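Local structure of peptide ABC transporter, peptide-binding protein (Thermus thermophilus, 2D5W) at residues R88-S94 and N229-I234; A113-P117 and L185-Y189; F277-R281 and F344-Q349; K388-L394 and K430-A435. The protein binds oligopeptides and probably hands them to a membrane ABC transporter for uptake into the cell. All coordinates share one frame; numbering follows the deposited sequence.

Interaction 1: residues R88-S94 and N229-I234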
loop_
_atom_site.group_PDB
_atom_site.type_symbol
_atom_site.label_atom_id
_atom_site.label_comp_id
_atom_site.label_asym_id
_atom_site.label_seq_id
_atom_site.Cartn_x
_atom_site.Cartn_y
_atom_site.Cartn_z
ATOM N N ARG A 88 -16.485 -9.677 19.807
ATOM C CA ARG A 88 -17.075 -9.098 21.013
ATOM C C ARG A 88 -18.592 -9.055 20.884
ATOM O O ARG A 88 -19.126 -8.828 19.802
ATOM C CB ARG A 88 -16.570 -7.670 21.237
ATOM C CG ARG A 88 -15.131 -7.559 21.698
ATOM C CD ARG A 88 -14.727 -6.099 21.866
ATOM N NE ARG A 88 -15.621 -5.387 22.776
ATOM C CZ ARG A 88 -15.211 -4.655 23.808
ATOM N NH1 ARG A 88 -16.097 -4.044 24.582
ATOM N NH2 ARG A 88 -13.916 -4.543 24.072
ATOM N N PRO A 89 -19.309 -9.257 21.999
ATOM C CA PRO A 89 -20.774 -9.234 21.973
ATOM C C PRO A 89 -21.349 -7.874 21.591
ATOM O O PRO A 89 -22.485 -7.781 21.127
ATOM C CB PRO A 89 -21.146 -9.637 23.397
ATOM C CG PRO A 89 -20.003 -9.106 24.209
ATOM C CD PRO A 89 -18.808 -9.492 23.364
ATOM N N ASP A 90 -20.557 -6.824 21.787
ATOM C CA ASP A 90 -20.994 -5.467 21.479
ATOM C C ASP A 90 -20.439 -4.884 20.177
ATOM O O ASP A 90 -20.540 -3.681 19.941
ATOM C CB ASP A 90 -20.669 -4.530 22.650
ATOM C CG ASP A 90 -19.244 -4.676 23.141
ATOM O OD1 ASP A 90 -18.418 -5.286 22.429
ATOM O OD2 ASP A 90 -18.943 -4.168 24.243
ATOM N N ALA A 91 -19.855 -5.727 19.330
ATOM C CA ALA A 91 -19.331 -5.253 18.049
ATOM C C ALA A 91 -20.553 -4.993 17.174
ATOM O O ALA A 91 -21.338 -5.905 16.915
ATOM C CB ALA A 91 -18.444 -6.312 17.417
ATOM N N LYS A 92 -20.711 -3.755 16.718
ATOM C CA LYS A 92 -21.871 -3.399 15.909
ATOM C C LYS A 92 -21.598 -2.459 14.746
ATOM O O LYS A 92 -20.703 -1.614 14.802
ATOM C CB LYS A 92 -22.947 -2.747 16.789
ATOM C CG LYS A 92 -23.489 -3.628 17.898
ATOM C CD LYS A 92 -24.629 -2.943 18.643
ATOM C CE LYS A 92 -25.063 -3.767 19.844
ATOM N NZ LYS A 92 -25.369 -5.173 19.470
ATOM N N TRP A 93 -22.395 -2.612 13.695
ATOM C CA TRP A 93 -22.303 -1.743 12.533
ATOM C C TRP A 93 -22.947 -0.412 12.927
ATOM O O TRP A 93 -23.719 -0.343 13.896
ATOM C CB TRP A 93 -23.049 -2.353 11.345
ATOM C CG TRP A 93 -22.447 -3.633 10.830
ATOM C CD1 TRP A 93 -22.925 -4.901 11.015
ATOM C CD2 TRP A 93 -21.256 -3.764 10.046
ATOM N NE1 TRP A 93 -22.105 -5.813 10.392
ATOM C CE2 TRP A 93 -21.071 -5.143 9.791
ATOM C CE3 TRP A 93 -20.323 -2.851 9.533
ATOM C CZ2 TRP A 93 -19.990 -5.630 9.046
ATOM C CZ3 TRP A 93 -19.246 -3.337 8.791
ATOM C CH2 TRP A 93 -19.092 -4.715 8.556
ATOM N N SER A 94 -22.643 0.638 12.171
ATOM C CA SER A 94 -23.168 1.968 12.462
ATOM C C SER A 94 -24.688 2.090 12.361
ATOM O O SER A 94 -25.257 3.070 12.844
ATOM C CB SER A 94 -22.499 3.008 11.559
ATOM O OG SER A 94 -22.674 2.690 10.194
ATOM N N ASN A 229 -19.110 7.212 15.602
ATOM C CA ASN A 229 -20.014 6.072 15.465
ATOM C C ASN A 229 -20.272 5.585 16.890
ATOM O O ASN A 229 -19.431 4.916 17.486
ATOM C CB ASN A 229 -19.354 4.969 14.631
ATOM C CG ASN A 229 -20.178 3.692 14.588
ATOM O OD1 ASN A 229 -21.343 3.675 14.980
ATOM N ND2 ASN A 229 -19.572 2.617 14.098
ATOM N N PRO A 230 -21.442 5.922 17.459
ATOM C CA PRO A 230 -21.775 5.509 18.827
ATOM C C PRO A 230 -21.865 4.004 19.049
ATOM O O PRO A 230 -21.826 3.536 20.188
ATOM C CB PRO A 230 -23.102 6.216 19.082
ATOM C CG PRO A 230 -23.736 6.214 17.734
ATOM C CD PRO A 230 -22.584 6.612 16.832
ATOM N N ASN A 231 -21.973 3.249 17.963
ATOM C CA ASN A 231 -22.074 1.798 18.060
ATOM C C ASN A 231 -20.728 1.093 18.236
ATOM O O ASN A 231 -20.688 -0.099 18.537
ATOM C CB ASN A 231 -22.816 1.246 16.841
ATOM C CG ASN A 231 -24.284 1.640 16.830
ATOM O OD1 ASN A 231 -25.021 1.346 17.770
ATOM N ND2 ASN A 231 -24.713 2.310 15.768
ATOM N N PHE A 232 -19.629 1.821 18.046
ATOM C CA PHE A 232 -18.292 1.249 18.219
ATOM C C PHE A 232 -18.156 0.988 19.725
ATOM O O PHE A 232 -18.312 1.900 20.532
ATOM C CB PHE A 232 -17.233 2.243 17.735
ATOM C CG PHE A 232 -15.833 1.715 17.805
ATOM C CD1 PHE A 232 -15.416 0.685 16.968
ATOM C CD2 PHE A 232 -14.935 2.235 18.726
ATOM C CE1 PHE A 232 -14.120 0.185 17.052
ATOM C CE2 PHE A 232 -13.641 1.741 18.816
ATOM C CZ PHE A 232 -13.234 0.714 17.979
ATOM N N PRO A 233 -17.842 -0.257 20.119
ATOM C CA PRO A 233 -17.706 -0.650 21.527
ATOM C C PRO A 233 -16.499 -0.257 22.371
ATOM O O PRO A 233 -16.590 -0.261 23.600
ATOM C CB PRO A 233 -17.862 -2.160 21.462
ATOM C CG PRO A 233 -17.122 -2.485 20.218
ATOM C CD PRO A 233 -17.611 -1.418 19.239
ATOM N N ILE A 234 -15.369 0.057 21.748
ATOM C CA ILE A 234 -14.194 0.419 22.532
ATOM C C ILE A 234 -14.272 1.881 22.946
ATOM O O ILE A 234 -14.195 2.783 22.110
ATOM C CB ILE A 234 -12.891 0.180 21.746
ATOM C CG1 ILE A 234 -12.902 -1.223 21.127
ATOM C CG2 ILE A 234 -11.691 0.343 22.672
ATOM C CD1 ILE A 234 -13.110 -2.348 22.122
HETATM O O HOH W 1 -21.835 -1.378 20.664
HETATM O O HOH W 2 -18.912 -1.022 24.832
#
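Pro233 lays its CB against the carboxylate of Asp90, 3.3 Å from OD1, and its CG and CD lie beside the backbone O of Asp90. The side chain of Ile234 crosses that of Arg88 at about a right angle and sets CD1 over one face of the guanidinium, 3.5 Å from Arg88 CZ. Further along, Asn231 rests its CB on Lys92 CB at 4.0 Å. Two waters fill in the polar links: one donates to both Asp90 O and Asn231 O, the other to Asp90 OD2 and Pro233 O. The contact joins two type I beta turns, Arg88 to Ala91 and Asn229 to Phe232, and thereby the loop after strand 78-86 of the antiparallel sheet to the loop after strand 223-228 of the mixed sheet. Behind this first shell, Arg88 grips Asp90 side-on, with NE 2.8 Å from OD1 and NH1 2.9 Å from OD2. Both carboxylate oxygens use their syn lone pairs and lie in the guanidinium plane, a pose reached through the bend at chi3 (56°). Asn229 forms an Asx turn, its OD1 taking Asn231 N at 3.1 Å from above the carbonyl plane, while its ND2 is bonded to Gly211 O.

Interaction 2: residues A113-P117 and L185-Y189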
loop_
_atom_site.group_PDB
_atom_site.type_symbol
_atom_site.label_atom_id
_atom_site.label_comp_id
_atom_site.label_asym_id
_atom_site.label_seq_id
_atom_site.Cartn_x
_atom_site.Cartn_y
_atom_site.Cartn_z
ATOM N N ALA A 113 -14.288 -16.137 -4.701
ATOM C CA ALA A 113 -14.947 -16.207 -6.001
ATOM C C ALA A 113 -13.933 -16.380 -7.124
ATOM O O ALA A 113 -12.924 -15.679 -7.186
ATOM C CB ALA A 113 -15.783 -14.956 -6.229
ATOM N N LYS A 114 -14.201 -17.322 -8.019
ATOM C CA LYS A 114 -13.286 -17.565 -9.123
ATOM C C LYS A 114 -13.208 -16.347 -10.033
ATOM O O LYS A 114 -14.225 -15.804 -10.461
ATOM C CB LYS A 114 -13.731 -18.796 -9.919
ATOM C CG LYS A 114 -13.807 -20.090 -9.103
ATOM C CD LYS A 114 -12.456 -20.514 -8.524
ATOM C CE LYS A 114 -12.096 -19.734 -7.265
ATOM N NZ LYS A 114 -10.798 -20.173 -6.680
ATOM N N GLY A 115 -11.987 -15.909 -10.313
ATOM C CA GLY A 115 -11.815 -14.760 -11.179
ATOM C C GLY A 115 -11.860 -13.414 -10.477
ATOM O O GLY A 115 -11.768 -12.384 -11.137
ATOM N N MET A 116 -12.026 -13.409 -9.156
ATOM C CA MET A 116 -12.041 -12.159 -8.398
ATOM C C MET A 116 -10.627 -11.588 -8.555
ATOM O O MET A 116 -9.647 -12.294 -8.323
ATOM C CB MET A 116 -12.343 -12.450 -6.926
ATOM C CG MET A 116 -12.457 -11.225 -6.021
ATOM S SD MET A 116 -13.799 -10.094 -6.446
ATOM C CE MET A 116 -15.228 -11.176 -6.305
ATOM N N PRO A 117 -10.500 -10.309 -8.957
ATOM C CA PRO A 117 -9.170 -9.711 -9.133
ATOM C C PRO A 117 -8.449 -9.362 -7.834
ATOM O O PRO A 117 -8.072 -8.211 -7.612
ATOM C CB PRO A 117 -9.464 -8.481 -9.991
ATOM C CG PRO A 117 -10.804 -8.050 -9.486
ATOM C CD PRO A 117 -11.561 -9.362 -9.356
ATOM N N LEU A 185 -15.998 -10.882 -16.818
ATOM C CA LEU A 185 -16.034 -11.313 -15.425
ATOM C C LEU A 185 -15.423 -10.240 -14.524
ATOM O O LEU A 185 -15.944 -9.946 -13.444
ATOM C CB LEU A 185 -15.275 -12.630 -15.268
ATOM C CG LEU A 185 -15.322 -13.279 -13.884
ATOM C CD1 LEU A 185 -16.767 -13.526 -13.456
ATOM C CD2 LEU A 185 -14.553 -14.584 -13.931
ATOM N N ASN A 186 -14.320 -9.650 -14.973
ATOM C CA ASN A 186 -13.663 -8.596 -14.209
ATOM C C ASN A 186 -14.616 -7.411 -14.054
ATOM O O ASN A 186 -14.737 -6.836 -12.972
ATOM C CB ASN A 186 -12.373 -8.164 -14.917
ATOM C CG ASN A 186 -11.661 -7.034 -14.195
ATOM O OD1 ASN A 186 -11.704 -5.883 -14.631
ATOM N ND2 ASN A 186 -11.010 -7.356 -13.083
ATOM N N GLU A 187 -15.300 -7.055 -15.135
ATOM C CA GLU A 187 -16.246 -5.945 -15.101
ATOM C C GLU A 187 -17.381 -6.228 -14.122
ATOM O O GLU A 187 -17.805 -5.343 -13.376
ATOM C CB GLU A 187 -16.817 -5.694 -16.499
ATOM C CG GLU A 187 -17.876 -4.605 -16.558
ATOM C CD GLU A 187 -18.298 -4.277 -17.978
ATOM O OE1 GLU A 187 -18.722 -5.201 -18.705
ATOM O OE2 GLU A 187 -18.204 -3.093 -18.368
ATOM N N LEU A 188 -17.871 -7.464 -14.126
ATOM C CA LEU A 188 -18.958 -7.852 -13.237
ATOM C C LEU A 188 -18.579 -7.628 -11.778
ATOM O O LEU A 188 -19.341 -7.041 -11.010
ATOM C CB LEU A 188 -19.309 -9.327 -13.446
ATOM C CG LEU A 188 -20.493 -9.856 -12.636
ATOM C CD1 LEU A 188 -21.796 -9.338 -13.226
ATOM C CD2 LEU A 188 -20.478 -11.373 -12.658
ATOM N N TYR A 189 -17.399 -8.099 -11.394
ATOM C CA TYR A 189 -16.961 -7.943 -10.017
ATOM C C TYR A 189 -16.621 -6.498 -9.661
ATOM O O TYR A 189 -16.927 -6.052 -8.556
ATOM C CB TYR A 189 -15.778 -8.869 -9.724
ATOM C CG TYR A 189 -16.142 -10.340 -9.731
ATOM C CD1 TYR A 189 -17.338 -10.788 -9.167
ATOM C CD2 TYR A 189 -15.270 -11.291 -10.262
ATOM C CE1 TYR A 189 -17.655 -12.146 -9.129
ATOM C CE2 TYR A 189 -15.577 -12.649 -10.226
ATOM C CZ TYR A 189 -16.768 -13.068 -9.660
ATOM O OH TYR A 189 -17.072 -14.411 -9.616
HETATM O O HOH W 3 -10.949 -10.343 -12.653
#
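Tyr189, on helix 182-194, presses its ring against the type II beta turn that runs from Ala113 to Met116 in the loop after helix 101-112, making a Met-aromatic contact with the last residue of that turn. Its CB meets Met116 SD at 4.0 Å, with Pro117 CD slightly farther off. From CG to CD1 the ring passes beneath the methyl of Met116: CE stands 3.6 Å from the ring centroid and 15° off the normal, which is CH-pi geometry over the face, whereas SD approaches obliquely. The bends of Met116 at chi2 (62°) and chi3 fold its tip back over the tyrosine. On the other flank CD2 meets Gly115 O near the ring plane, and CE2 comes within 3.4 Å of Lys114 O, again at the edge, so the turn's carbonyls line the rim and not the face. At the tip, Tyr189 OH lies 3.3 Å from Lys114 O. Tyr189 OH is also 3.7 Å from Ala113 CB, and Trp166 of helix 159-173 packs on the alanine and on Met116. One helical turn earlier, Leu185 places CD2 3.9 Å from Gly115 CA, whose positive phi of 87° belongs to the type II turn. Asn186 meets Pro117 CB through ND2, and that same nitrogen donates to a water which in turn donates to Gly115 O at 2.7 Å.

Interaction 3: residues F277-R281 and F344-Q349; sequences FDQGR and FFDGLQ
The type I' beta turn from Phe345 to Leu348, at the C-terminal end of helix 337-345, packs against the short, weakly bonded helix 277-280, with Phe277 as the main apolar element. Gln349 slides antiparallel past Phe277, its amide stacked at 25° to the ring and its CG 3.8 Å from the ring centroid, a CH-pi contact over the face. The amide is held there by OE1, which accepts from Ala551 N of strand 544-557, and by NE2, which shares a water with Phe277 N. NE2 also lies 3.3 Å above the centre of the Phe345 ring, so the amide bridges two aromatic groups. The Phe277 and Phe345 rings themselves meet obliquely, CD2 to CD2 at 3.9 Å, while Leu348 CB touches Phe277 CZ at 3.5 Å. Asp278 OD2, hydrogen-bonded to Thr276 OG1, lies at the edge of the Phe345 ring. Asp346, the first residue to leave helical angles, has a positive phi (56°) and faces Arg281. Arg281 reaches it end-on: NH1 and NH2 both donate to the single oxygen Asp346 OD2, at 3.0 and 2.7 Å, in the guanidinium plane but with the carboxylate turned 83° to it.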
loop_
_atom_site.group_PDB
_atom_site.type_symbol
_atom_site.label_atom_id
_atom_site.label_comp_id
_atom_site.label_asym_id
_atom_site.label_seq_id
_atom_site.Cartn_x
_atom_site.Cartn_y
_atom_site.Cartn_z
ATOM N N PHE A 277 9.473 14.477 2.705
ATOM C CA PHE A 277 10.556 14.682 3.665
ATOM C C PHE A 277 11.169 16.081 3.657
ATOM O O PHE A 277 11.330 16.709 4.710
ATOM C CB PHE A 277 11.642 13.636 3.413
ATOM C CG PHE A 277 12.654 13.517 4.518
ATOM C CD1 PHE A 277 12.437 12.657 5.590
ATOM C CD2 PHE A 277 13.835 14.246 4.475
ATOM C CE1 PHE A 277 13.387 12.523 6.602
ATOM C CE2 PHE A 277 14.791 14.119 5.482
ATOM C CZ PHE A 277 14.566 13.255 6.546
ATOM N N ASP A 278 11.520 16.559 2.470
ATOM C CA ASP A 278 12.118 17.878 2.308
ATOM C C ASP A 278 11.202 18.986 2.820
ATOM O O ASP A 278 11.661 19.970 3.401
ATOM C CB ASP A 278 12.454 18.121 0.833
ATOM C CG ASP A 278 11.258 17.911 -0.085
ATOM O OD1 ASP A 278 10.909 18.848 -0.835
ATOM O OD2 ASP A 278 10.670 16.808 -0.061
ATOM N N GLN A 279 9.900 18.833 2.613
ATOM C CA GLN A 279 8.963 19.852 3.065
ATOM C C GLN A 279 8.878 19.892 4.585
ATOM O O GLN A 279 8.747 20.963 5.181
ATOM C CB GLN A 279 7.580 19.596 2.471
ATOM C CG GLN A 279 7.557 19.636 0.956
ATOM C CD GLN A 279 6.173 19.395 0.402
ATOM O OE1 GLN A 279 5.557 18.361 0.667
ATOM N NE2 GLN A 279 5.671 20.352 -0.364
ATOM N N GLY A 280 8.972 18.722 5.207
ATOM C CA GLY A 280 8.900 18.642 6.654
ATOM C C GLY A 280 10.031 19.370 7.350
ATOM O O GLY A 280 9.899 19.760 8.511
ATOM N N ARG A 281 11.150 19.555 6.657
ATOM C CA ARG A 281 12.283 20.253 7.251
ATOM C C ARG A 281 12.560 21.596 6.580
ATOM O O ARG A 281 13.614 22.196 6.793
ATOM C CB ARG A 281 13.532 19.360 7.219
ATOM C CG ARG A 281 13.967 18.883 5.844
ATOM C CD ARG A 281 14.766 17.577 5.950
ATOM N NE ARG A 281 16.014 17.717 6.700
ATOM C CZ ARG A 281 17.158 18.156 6.184
ATOM N NH1 ARG A 281 18.241 18.253 6.947
ATOM N NH2 ARG A 281 17.227 18.485 4.901
ATOM N N PHE A 344 18.476 16.841 -2.182
ATOM C CA PHE A 344 17.077 16.933 -1.775
ATOM C C PHE A 344 16.787 16.682 -0.301
ATOM O O PHE A 344 15.922 17.339 0.282
ATOM C CB PHE A 344 16.233 15.933 -2.579
ATOM C CG PHE A 344 15.959 16.338 -4.006
ATOM C CD1 PHE A 344 16.862 17.107 -4.734
ATOM C CD2 PHE A 344 14.799 15.894 -4.640
ATOM C CE1 PHE A 344 16.610 17.427 -6.075
ATOM C CE2 PHE A 344 14.542 16.207 -5.975
ATOM C CZ PHE A 344 15.449 16.975 -6.692
ATOM N N PHE A 345 17.497 15.732 0.300
ATOM C CA PHE A 345 17.232 15.351 1.685
ATOM C C PHE A 345 18.444 15.345 2.609
ATOM O O PHE A 345 18.355 14.827 3.724
ATOM C CB PHE A 345 16.628 13.940 1.714
ATOM C CG PHE A 345 15.573 13.694 0.661
ATOM C CD1 PHE A 345 15.725 12.669 -0.275
ATOM C CD2 PHE A 345 14.412 14.460 0.625
ATOM C CE1 PHE A 345 14.733 12.412 -1.225
ATOM C CE2 PHE A 345 13.417 14.211 -0.320
ATOM C CZ PHE A 345 13.579 13.185 -1.247
ATOM N N ASP A 346 19.561 15.909 2.160
ATOM C CA ASP A 346 20.791 15.905 2.950
ATOM C C ASP A 346 21.167 14.470 3.312
ATOM O O ASP A 346 21.755 14.211 4.365
ATOM C CB ASP A 346 20.639 16.745 4.221
ATOM C CG ASP A 346 20.681 18.234 3.943
ATOM O OD1 ASP A 346 21.537 18.662 3.139
ATOM O OD2 ASP A 346 19.870 18.975 4.535
ATOM N N GLY A 347 20.810 13.543 2.423
ATOM C CA GLY A 347 21.112 12.134 2.614
ATOM C C GLY A 347 20.344 11.415 3.707
ATOM O O GLY A 347 20.583 10.231 3.952
ATOM N N LEU A 348 19.410 12.107 4.353
ATOM C CA LEU A 348 18.647 11.511 5.444
ATOM C C LEU A 348 17.681 10.404 5.014
ATOM O O LEU A 348 17.242 9.602 5.839
ATOM C CB LEU A 348 17.944 12.612 6.238
ATOM C CG LEU A 348 18.958 13.559 6.902
ATOM C CD1 LEU A 348 18.231 14.705 7.587
ATOM C CD2 LEU A 348 19.812 12.788 7.905
ATOM N N GLN A 349 17.332 10.380 3.730
ATOM C CA GLN A 349 16.510 9.306 3.164
ATOM C C GLN A 349 17.550 8.704 2.229
ATOM O O GLN A 349 17.862 9.268 1.180
ATOM C CB GLN A 349 15.294 9.854 2.412
ATOM C CG GLN A 349 14.198 10.314 3.370
ATOM C CD GLN A 349 12.869 10.609 2.701
ATOM O OE1 GLN A 349 11.809 10.288 3.241
ATOM N NE2 GLN A 349 12.915 11.240 1.531
HETATM O O HOH W 4 10.063 12.260 0.851
HETATM O O HOH W 5 15.423 18.637 2.745
#

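Interaction 4: residues K388-L394 and K430-A435; sequences KGPDGIL and KKIGIA
Gly433 and Ile393 bring their backbones unusually close, CA to CA 4.0 Å, and two bent CA-H...O contacts accompany the approach. In one, Gly433 CA lies 3.2 Å from Gly392 O; in the other, Ile393 CA meets Gly433 O. That oxygen also accepts the backbone bond across the contact, from Leu394 N at 2.8 Å, with an N-H...O angle of 165°, in the carbonyl plane and on a lone pair. Gly433, with its positive phi of 93°, is the C' residue of a Schellman motif ending helix 416-431, and with no side chain it admits the neighbouring loop at this point. The extended chain of Lys388 runs to the same helix end, where NZ donates to Lys431 O at 3.0 Å from above the carbonyl plane, a bond in which the ammonium probably gains from the partial negative charge of the terminal carbonyls. A water ties NZ, Gly392 O and Lys430 O together. On the apolar side Ile393 CD1 meets Ala435 CB at 3.7 Å, and Leu394 CD1 lies 4.4 Å from Ile434 CG1. An Asx turn at Asp391, whose OD2 accepts from Ile393 N, shapes the loop. Leu394 and Ile434 both rest on Phe405 of strand 401-410, while Leu381 and Leu374 of helix 374-383 cover Leu394 and Ile432 respectively.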
loop_
_atom_site.group_PDB
_atom_site.type_symbol
_atom_site.label_atom_id
_atom_site.label_comp_id
_atom_site.label_asym_id
_atom_site.label_seq_id
_atom_site.Cartn_x
_atom_site.Cartn_y
_atom_site.Cartn_z
ATOM N N LYS A 388 23.126 7.355 -31.322
ATOM C CA LYS A 388 22.444 8.640 -31.285
ATOM C C LYS A 388 21.945 9.170 -32.620
ATOM O O LYS A 388 22.670 9.163 -33.623
ATOM C CB LYS A 388 23.335 9.710 -30.650
ATOM C CG LYS A 388 23.480 9.588 -29.147
ATOM C CD LYS A 388 24.172 10.809 -28.566
ATOM C CE LYS A 388 24.329 10.687 -27.061
ATOM N NZ LYS A 388 25.037 11.863 -26.492
ATOM N N GLY A 389 20.692 9.616 -32.615
ATOM C CA GLY A 389 20.091 10.219 -33.787
ATOM C C GLY A 389 20.543 11.673 -33.775
ATOM O O GLY A 389 21.154 12.113 -32.795
ATOM N N PRO A 390 20.242 12.454 -34.824
ATOM C CA PRO A 390 20.654 13.861 -34.892
ATOM C C PRO A 390 20.066 14.818 -33.863
ATOM O O PRO A 390 20.474 15.978 -33.793
ATOM C CB PRO A 390 20.306 14.249 -36.324
ATOM C CG PRO A 390 19.103 13.428 -36.599
ATOM C CD PRO A 390 19.477 12.078 -36.023
ATOM N N ASP A 391 19.105 14.341 -33.077
ATOM C CA ASP A 391 18.507 15.157 -32.025
ATOM C C ASP A 391 19.163 14.766 -30.702
ATOM O O ASP A 391 18.743 15.208 -29.633
ATOM C CB ASP A 391 16.990 14.932 -31.947
ATOM C CG ASP A 391 16.616 13.471 -31.741
ATOM O OD1 ASP A 391 15.413 13.193 -31.544
ATOM O OD2 ASP A 391 17.510 12.602 -31.784
ATOM N N GLY A 392 20.197 13.933 -30.792
ATOM C CA GLY A 392 20.913 13.483 -29.610
ATOM C C GLY A 392 20.270 12.319 -28.878
ATOM O O GLY A 392 20.775 11.889 -27.844
ATOM N N ILE A 393 19.168 11.803 -29.415
ATOM C CA ILE A 393 18.453 10.696 -28.784
ATOM C C ILE A 393 18.745 9.375 -29.491
ATOM O O ILE A 393 18.740 9.297 -30.722
ATOM C CB ILE A 393 16.930 10.980 -28.779
ATOM C CG1 ILE A 393 16.655 12.275 -28.001
ATOM C CG2 ILE A 393 16.166 9.807 -28.177
ATOM C CD1 ILE A 393 17.234 12.307 -26.592
ATOM N N LEU A 394 19.004 8.335 -28.706
ATOM C CA LEU A 394 19.328 7.022 -29.251
ATOM C C LEU A 394 18.268 6.437 -30.173
ATOM O O LEU A 394 17.067 6.605 -29.953
ATOM C CB LEU A 394 19.598 6.038 -28.113
ATOM C CG LEU A 394 20.774 6.372 -27.195
ATOM C CD1 LEU A 394 20.747 5.449 -25.988
ATOM C CD2 LEU A 394 22.086 6.240 -27.952
ATOM N N LYS A 430 19.235 12.529 -20.760
ATOM C CA LYS A 430 19.379 13.158 -22.066
ATOM C C LYS A 430 20.833 13.142 -22.539
ATOM O O LYS A 430 21.097 12.994 -23.731
ATOM C CB LYS A 430 18.861 14.598 -22.021
ATOM C CG LYS A 430 18.933 15.317 -23.360
ATOM C CD LYS A 430 18.365 16.727 -23.281
ATOM C CE LYS A 430 16.875 16.718 -22.980
ATOM N NZ LYS A 430 16.313 18.098 -22.961
ATOM N N LYS A 431 21.775 13.282 -21.610
ATOM C CA LYS A 431 23.193 13.282 -21.962
ATOM C C LYS A 431 23.613 11.996 -22.662
ATOM O O LYS A 431 24.513 12.015 -23.504
ATOM C CB LYS A 431 24.058 13.494 -20.716
ATOM C CG LYS A 431 23.862 14.853 -20.062
ATOM C CD LYS A 431 24.797 15.044 -18.879
ATOM C CE LYS A 431 24.566 16.391 -18.213
ATOM N NZ LYS A 431 25.507 16.619 -17.082
ATOM N N ILE A 432 22.977 10.879 -22.316
ATOM C CA ILE A 432 23.316 9.609 -22.952
ATOM C C ILE A 432 22.322 9.204 -24.038
ATOM O O ILE A 432 22.366 8.084 -24.544
ATOM C CB ILE A 432 23.444 8.460 -21.926
ATOM C CG1 ILE A 432 22.136 8.286 -21.152
ATOM C CG2 ILE A 432 24.612 8.738 -20.995
ATOM C CD1 ILE A 432 22.119 7.073 -20.246
ATOM N N GLY A 433 21.412 10.109 -24.383
ATOM C CA GLY A 433 20.473 9.816 -25.449
ATOM C C GLY A 433 19.125 9.226 -25.102
ATOM O O GLY A 433 18.448 8.691 -25.979
ATOM N N ILE A 434 18.729 9.291 -23.836
ATOM C CA ILE A 434 17.418 8.784 -23.459
ATOM C C ILE A 434 16.517 9.982 -23.196
ATOM O O ILE A 434 16.815 10.820 -22.345
ATOM C CB ILE A 434 17.480 7.880 -22.203
ATOM C CG1 ILE A 434 18.189 6.564 -22.547
ATOM C CG2 ILE A 434 16.064 7.605 -21.685
ATOM C CD1 ILE A 434 18.317 5.598 -21.378
ATOM N N ALA A 435 15.433 10.072 -23.959
ATOM C CA ALA A 435 14.471 11.155 -23.809
ATOM C C ALA A 435 13.355 10.657 -22.909
ATOM O O ALA A 435 12.989 9.481 -22.952
ATOM C CB ALA A 435 13.912 11.565 -25.168
HETATM O O HOH W 6 22.472 13.200 -26.219
#

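Interaction 2 is the buried contact of the set, and the others are only partly buried. Its chemistry is mostly one aromatic ring against a turn, whereas interactions 1 and 3 combine apolar contact with an Arg-Asp pair. In interaction 1 that pair lies within one loop and waters span the gap; in interaction 3 it crosses the contact itself. Interaction 4 is dominated by bonds to backbone carbonyls, as suits a helix end meeting a strand-linking loop. Helix 101-112 runs from the loop of interaction 1 toward the turn of interaction 2. Helix 416-431 touches interaction 3 through Val417 and ends in interaction 4, whose nearest atoms are about 14 Å from interaction 3.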